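Local coordinates for teichoic acid D-alanine hydrolase (Staphylococcus aureus, PDB 5ZH8), which removes D-alanine esters from wall teichoic acid and lipoteichoic acid in the cell envelope and affects the level of methicillin resistance, at residues A93-N97 and G98-M102; V353-D357 and K358-V362. All blocks are in the same frame, centred on the assembly; numbering follows the deposited sequence.

Contact 1. Residues A93-N97 and G98-M102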
# COMPACT_ATOMS: atom_id res chain seq x y z
N ALA A 93 -15.28 -14.78 5.27
CA ALA A 93 -15.77 -15.93 6.02
C ALA A 93 -15.99 -15.50 7.47
O ALA A 93 -15.11 -14.88 8.08
CB ALA A 93 -14.79 -17.08 5.94
N ILE A 94 -17.16 -15.82 8.00
CA ILE A 94 -17.51 -15.45 9.37
C ILE A 94 -18.07 -16.66 10.11
O ILE A 94 -19.02 -17.30 9.65
CB ILE A 94 -18.54 -14.30 9.40
CG1 ILE A 94 -17.99 -13.08 8.64
CG2 ILE A 94 -18.88 -13.94 10.85
CD1 ILE A 94 -18.94 -11.91 8.56
N TYR A 95 -17.45 -16.97 11.24
CA TYR A 95 -17.91 -18.05 12.12
C TYR A 95 -18.58 -17.46 13.35
O TYR A 95 -18.06 -16.51 13.95
CB TYR A 95 -16.73 -18.92 12.56
CG TYR A 95 -16.23 -19.85 11.49
CD1 TYR A 95 -15.48 -19.37 10.42
CD2 TYR A 95 -16.48 -21.22 11.55
CE1 TYR A 95 -15.01 -20.22 9.43
CE2 TYR A 95 -16.02 -22.08 10.56
CZ TYR A 95 -15.28 -21.57 9.51
OH TYR A 95 -14.81 -22.40 8.52
N GLU A 96 -19.72 -18.02 13.72
CA GLU A 96 -20.44 -17.59 14.91
C GLU A 96 -20.62 -18.79 15.85
O GLU A 96 -21.22 -19.80 15.47
CB GLU A 96 -21.79 -17.01 14.52
CG GLU A 96 -22.49 -16.26 15.63
CD GLU A 96 -23.83 -15.70 15.19
OE1 GLU A 96 -24.03 -15.50 13.97
OE2 GLU A 96 -24.69 -15.44 16.06
N ASN A 97 -20.08 -18.68 17.06
CA ASN A 97 -20.06 -19.79 18.00
C ASN A 97 -19.63 -21.10 17.32
O ASN A 97 -20.26 -22.14 17.50
CB ASN A 97 -21.42 -19.94 18.68
CG ASN A 97 -21.77 -18.75 19.56
OD1 ASN A 97 -22.87 -18.21 19.47
ND2 ASN A 97 -20.84 -18.33 20.41
N GLY A 98 -18.57 -21.02 16.51
CA GLY A 98 -17.98 -22.19 15.89
C GLY A 98 -18.57 -22.59 14.55
O GLY A 98 -17.97 -23.38 13.82
N LYS A 99 -19.75 -22.07 14.22
CA LYS A 99 -20.43 -22.42 12.97
C LYS A 99 -20.16 -21.40 11.87
O LYS A 99 -20.09 -20.20 12.14
CB LYS A 99 -21.93 -22.52 13.20
CG LYS A 99 -22.32 -23.45 14.34
CD LYS A 99 -23.69 -24.06 14.13
CE LYS A 99 -23.91 -25.20 15.11
NZ LYS A 99 -25.23 -25.88 14.89
N LEU A 100 -20.02 -21.88 10.65
CA LEU A 100 -19.86 -21.01 9.49
C LEU A 100 -21.20 -20.40 9.13
O LEU A 100 -22.09 -21.11 8.66
CB LEU A 100 -19.30 -21.81 8.31
CG LEU A 100 -19.01 -21.06 7.00
CD1 LEU A 100 -17.88 -20.06 7.17
CD2 LEU A 100 -18.65 -22.06 5.91
N LYS A 101 -21.35 -19.10 9.37
CA LYS A 101 -22.60 -18.39 9.08
C LYS A 101 -22.53 -17.55 7.80
O LYS A 101 -23.57 -17.13 7.27
CB LYS A 101 -22.96 -17.45 10.23
CG LYS A 101 -23.01 -18.10 11.60
CD LYS A 101 -24.10 -19.14 11.77
CE LYS A 101 -25.47 -18.52 11.69
NZ LYS A 101 -26.49 -19.48 12.21
N MET A 102 -21.32 -17.28 7.32
CA MET A 102 -21.15 -16.54 6.08
C MET A 102 -19.85 -16.93 5.39
O MET A 102 -18.81 -17.02 6.02
CB MET A 102 -21.16 -15.02 6.34
CG MET A 102 -21.20 -14.19 5.06
SD MET A 102 -21.49 -12.44 5.37
CE MET A 102 -21.64 -11.85 3.68

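Contact 2. Residues V353-D357 and K358-V362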
# COMPACT_ATOMS: atom_id res chain seq x y z
N VAL A 353 -7.74 -11.06 9.97
CA VAL A 353 -8.62 -11.85 10.83
C VAL A 353 -8.83 -11.08 12.11
O VAL A 353 -7.87 -10.71 12.78
CB VAL A 353 -8.01 -13.22 11.21
CG1 VAL A 353 -9.03 -14.07 11.95
CG2 VAL A 353 -7.49 -13.97 9.99
N TYR A 354 -10.09 -10.82 12.44
CA TYR A 354 -10.47 -10.29 13.74
C TYR A 354 -11.33 -11.36 14.38
O TYR A 354 -12.22 -11.89 13.72
CB TYR A 354 -11.32 -9.03 13.60
CG TYR A 354 -10.57 -7.72 13.51
CD1 TYR A 354 -9.27 -7.64 13.04
CD2 TYR A 354 -11.21 -6.54 13.87
CE1 TYR A 354 -8.62 -6.41 12.96
CE2 TYR A 354 -10.59 -5.32 13.79
CZ TYR A 354 -9.30 -5.26 13.33
OH TYR A 354 -8.71 -4.02 13.27
N TYR A 355 -11.06 -11.69 15.64
CA TYR A 355 -11.92 -12.65 16.32
C TYR A 355 -11.97 -12.52 17.82
O TYR A 355 -11.13 -11.86 18.44
CB TYR A 355 -11.54 -14.09 15.93
CG TYR A 355 -10.28 -14.64 16.55
CD1 TYR A 355 -10.31 -15.28 17.78
CD2 TYR A 355 -9.06 -14.58 15.87
CE1 TYR A 355 -9.16 -15.81 18.34
CE2 TYR A 355 -7.91 -15.11 16.43
CZ TYR A 355 -7.97 -15.73 17.66
OH TYR A 355 -6.83 -16.25 18.22
N ASN A 356 -13.00 -13.15 18.38
CA ASN A 356 -13.16 -13.32 19.82
C ASN A 356 -13.82 -14.68 20.08
O ASN A 356 -13.72 -15.58 19.24
CB ASN A 356 -13.92 -12.13 20.44
CG ASN A 356 -15.34 -11.98 19.91
OD1 ASN A 356 -15.94 -12.93 19.42
ND2 ASN A 356 -15.88 -10.78 20.04
N ASP A 357 -14.48 -14.86 21.22
CA ASP A 357 -15.07 -16.16 21.54
C ASP A 357 -16.40 -16.43 20.82
O ASP A 357 -16.88 -17.56 20.84
CB ASP A 357 -15.23 -16.33 23.05
CG ASP A 357 -13.90 -16.55 23.77
OD1 ASP A 357 -12.84 -16.56 23.12
OD2 ASP A 357 -13.93 -16.70 25.01
N LYS A 358 -16.99 -15.41 20.20
CA LYS A 358 -18.24 -15.58 19.45
C LYS A 358 -18.00 -15.57 17.94
O LYS A 358 -18.45 -16.46 17.23
CB LYS A 358 -19.25 -14.50 19.82
CG LYS A 358 -20.66 -14.81 19.35
CD LYS A 358 -21.64 -13.70 19.69
CE LYS A 358 -23.04 -13.98 19.16
NZ LYS A 358 -23.92 -12.78 19.27
N TYR A 359 -17.31 -14.55 17.45
CA TYR A 359 -17.09 -14.38 16.02
C TYR A 359 -15.64 -14.60 15.61
O TYR A 359 -14.72 -14.16 16.30
CB TYR A 359 -17.52 -12.98 15.58
CG TYR A 359 -19.00 -12.73 15.67
CD1 TYR A 359 -19.87 -13.29 14.75
CD2 TYR A 359 -19.53 -11.93 16.68
CE1 TYR A 359 -21.23 -13.07 14.84
CE2 TYR A 359 -20.89 -11.70 16.77
CZ TYR A 359 -21.73 -12.27 15.84
OH TYR A 359 -23.08 -12.04 15.92
N VAL A 360 -15.45 -15.27 14.48
CA VAL A 360 -14.17 -15.23 13.77
C VAL A 360 -14.45 -14.65 12.40
O VAL A 360 -15.18 -15.24 11.61
CB VAL A 360 -13.51 -16.62 13.63
CG1 VAL A 360 -12.14 -16.48 12.96
CG2 VAL A 360 -13.38 -17.29 14.98
N VAL A 361 -13.89 -13.47 12.14
CA VAL A 361 -14.11 -12.75 10.89
C VAL A 361 -12.82 -12.79 10.09
O VAL A 361 -11.80 -12.26 10.54
CB VAL A 361 -14.53 -11.29 11.14
CG1 VAL A 361 -14.89 -10.60 9.83
CG2 VAL A 361 -15.68 -11.22 12.13
N VAL A 362 -12.87 -13.42 8.93
CA VAL A 362 -11.71 -13.54 8.04
C VAL A 362 -12.02 -12.81 6.76
O VAL A 362 -12.99 -13.14 6.07
CB VAL A 362 -11.38 -15.02 7.71
CG1 VAL A 362 -10.06 -15.13 6.95
CG2 VAL A 362 -11.36 -15.87 8.97

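Contact 1. Residues A93-N97 and G98-M102
L100 lays its CD1 methyl over one face of the Y95 ring, 4.0 Å from the ring centroid and 25° off the ring normal, a CH-pi contact displaced toward the rim, with CE1 and CZ as its nearest ring atoms. With chi1 at -178°, L100 CG points away from its own N and CD1 reaches the Y95 ring on the neighbouring strand. Beyond the ring, Y95 OH hydrogen-bonds to the backbone O of T293 in helix 292-303, the helix that packs on this face.

I94, E96 and M102 lie on the other face, and the bulge residue K101 leans against E96 there, near Y76 of helix 74-85. I94 and M102 run side by side, CB to CB 4.1 Å, while the bent K101 chain brings its CG against E96 CB. The E96 carboxylate finds its partners beyond the hairpin: OE1 forms a salt bridge with K75 NZ and a hydrogen bond with Y76 OH; K101 NZ stays 5.0 Å from E96 OE1.

Two backbone details define the hairpin. I94 O accepts from both K101 N (3.0 Å) and M102 N (3.3 Å), so that two residues face one: a classic beta bulge. A type I' turn from E96 to K99 closes the loop. The face toward helix 292-303 is aromatic and apolar, while the other mixes the I94-M102 pair with E96, whose lysine partner K75 probably favours the ionised form.

Contact 2. Residues V353-D357 and K358-V362
Strands 353-355 and 359-362 run antiparallel at 171° with their axes 4.7 Å apart, Y354 and V361 forming a hydrogen-bonded pair between the non-hydrogen-bonded pairs V353-V362 and Y355-V360. Reciprocal bonds join the central pair, V361 N reaching Y354 O at 2.8 Å and Y354 N reaching V361 O at 2.9 Å.

On the face carrying V353, Y355, V360 and V362, the valines mesh through their methyls. V353 and V362 lie alongside each other, CG2 of the former 4.1 Å from CG1 of the latter, while V353 CG1 also meets V360 CG1 on a diagonal. Y355 adds its CB, 3.8 Å from V360 CG2, but its ring leads off the pair: chi1 of 75° wedges CG between the backbone N and carbonyl carbon, and the hydroxyl bonds to N340 ND2. This face packs on I299 of helix 292-303, whereas Y354 and V361 point to the other, against I375 of helix 371-382, where Y354 OH hydrogen-bonds to E372 OE2.

N356 organises the connection. Its backbone N bonds to Y359 O, and its side chain folds back so that OD1 accepts two amides, K358 N at 2.8 Å and Y359 N at 2.9 Å. The bonds differ in direction: Y359 N is tilted a little from the carbonyl plane of the amide, while K358 N sits 37° above it. ND2 donates to Q385 OE1, and bonds at both ends define which way round the buried amide sits. The whole is a tight beta hairpin whose connection contains an Asx turn, N356 OD1 accepting from K358 N and also from Y359 N, set in the antiparallel sheet between helices that is characteristic of the serine beta-lactamase and penicillin-binding protein fold.

In the fold
Contacts 1 and 2 are adjacent hairpins of one antiparallel sheet, their centres about 9 Å apart, although some 250 residues of chain separate them. Strands 90-96 and 359-365 are the neighbours that join the two hairpins: A93 O lies 2.8 Å from V362 N, and N97 N lies 2.8 Å from K358 O, both probable hydrogen bonds at opposite ends of the shared edge. Between them E96 CG packs on Y359 CE1 at 3.5 Å. K75 links the pair from outside, meeting E96 OE1 and Y359 OH. Helix 292-303 packs against both hairpins, by Y95 and L100 in contact 1 and V353 and Y355 in contact 2.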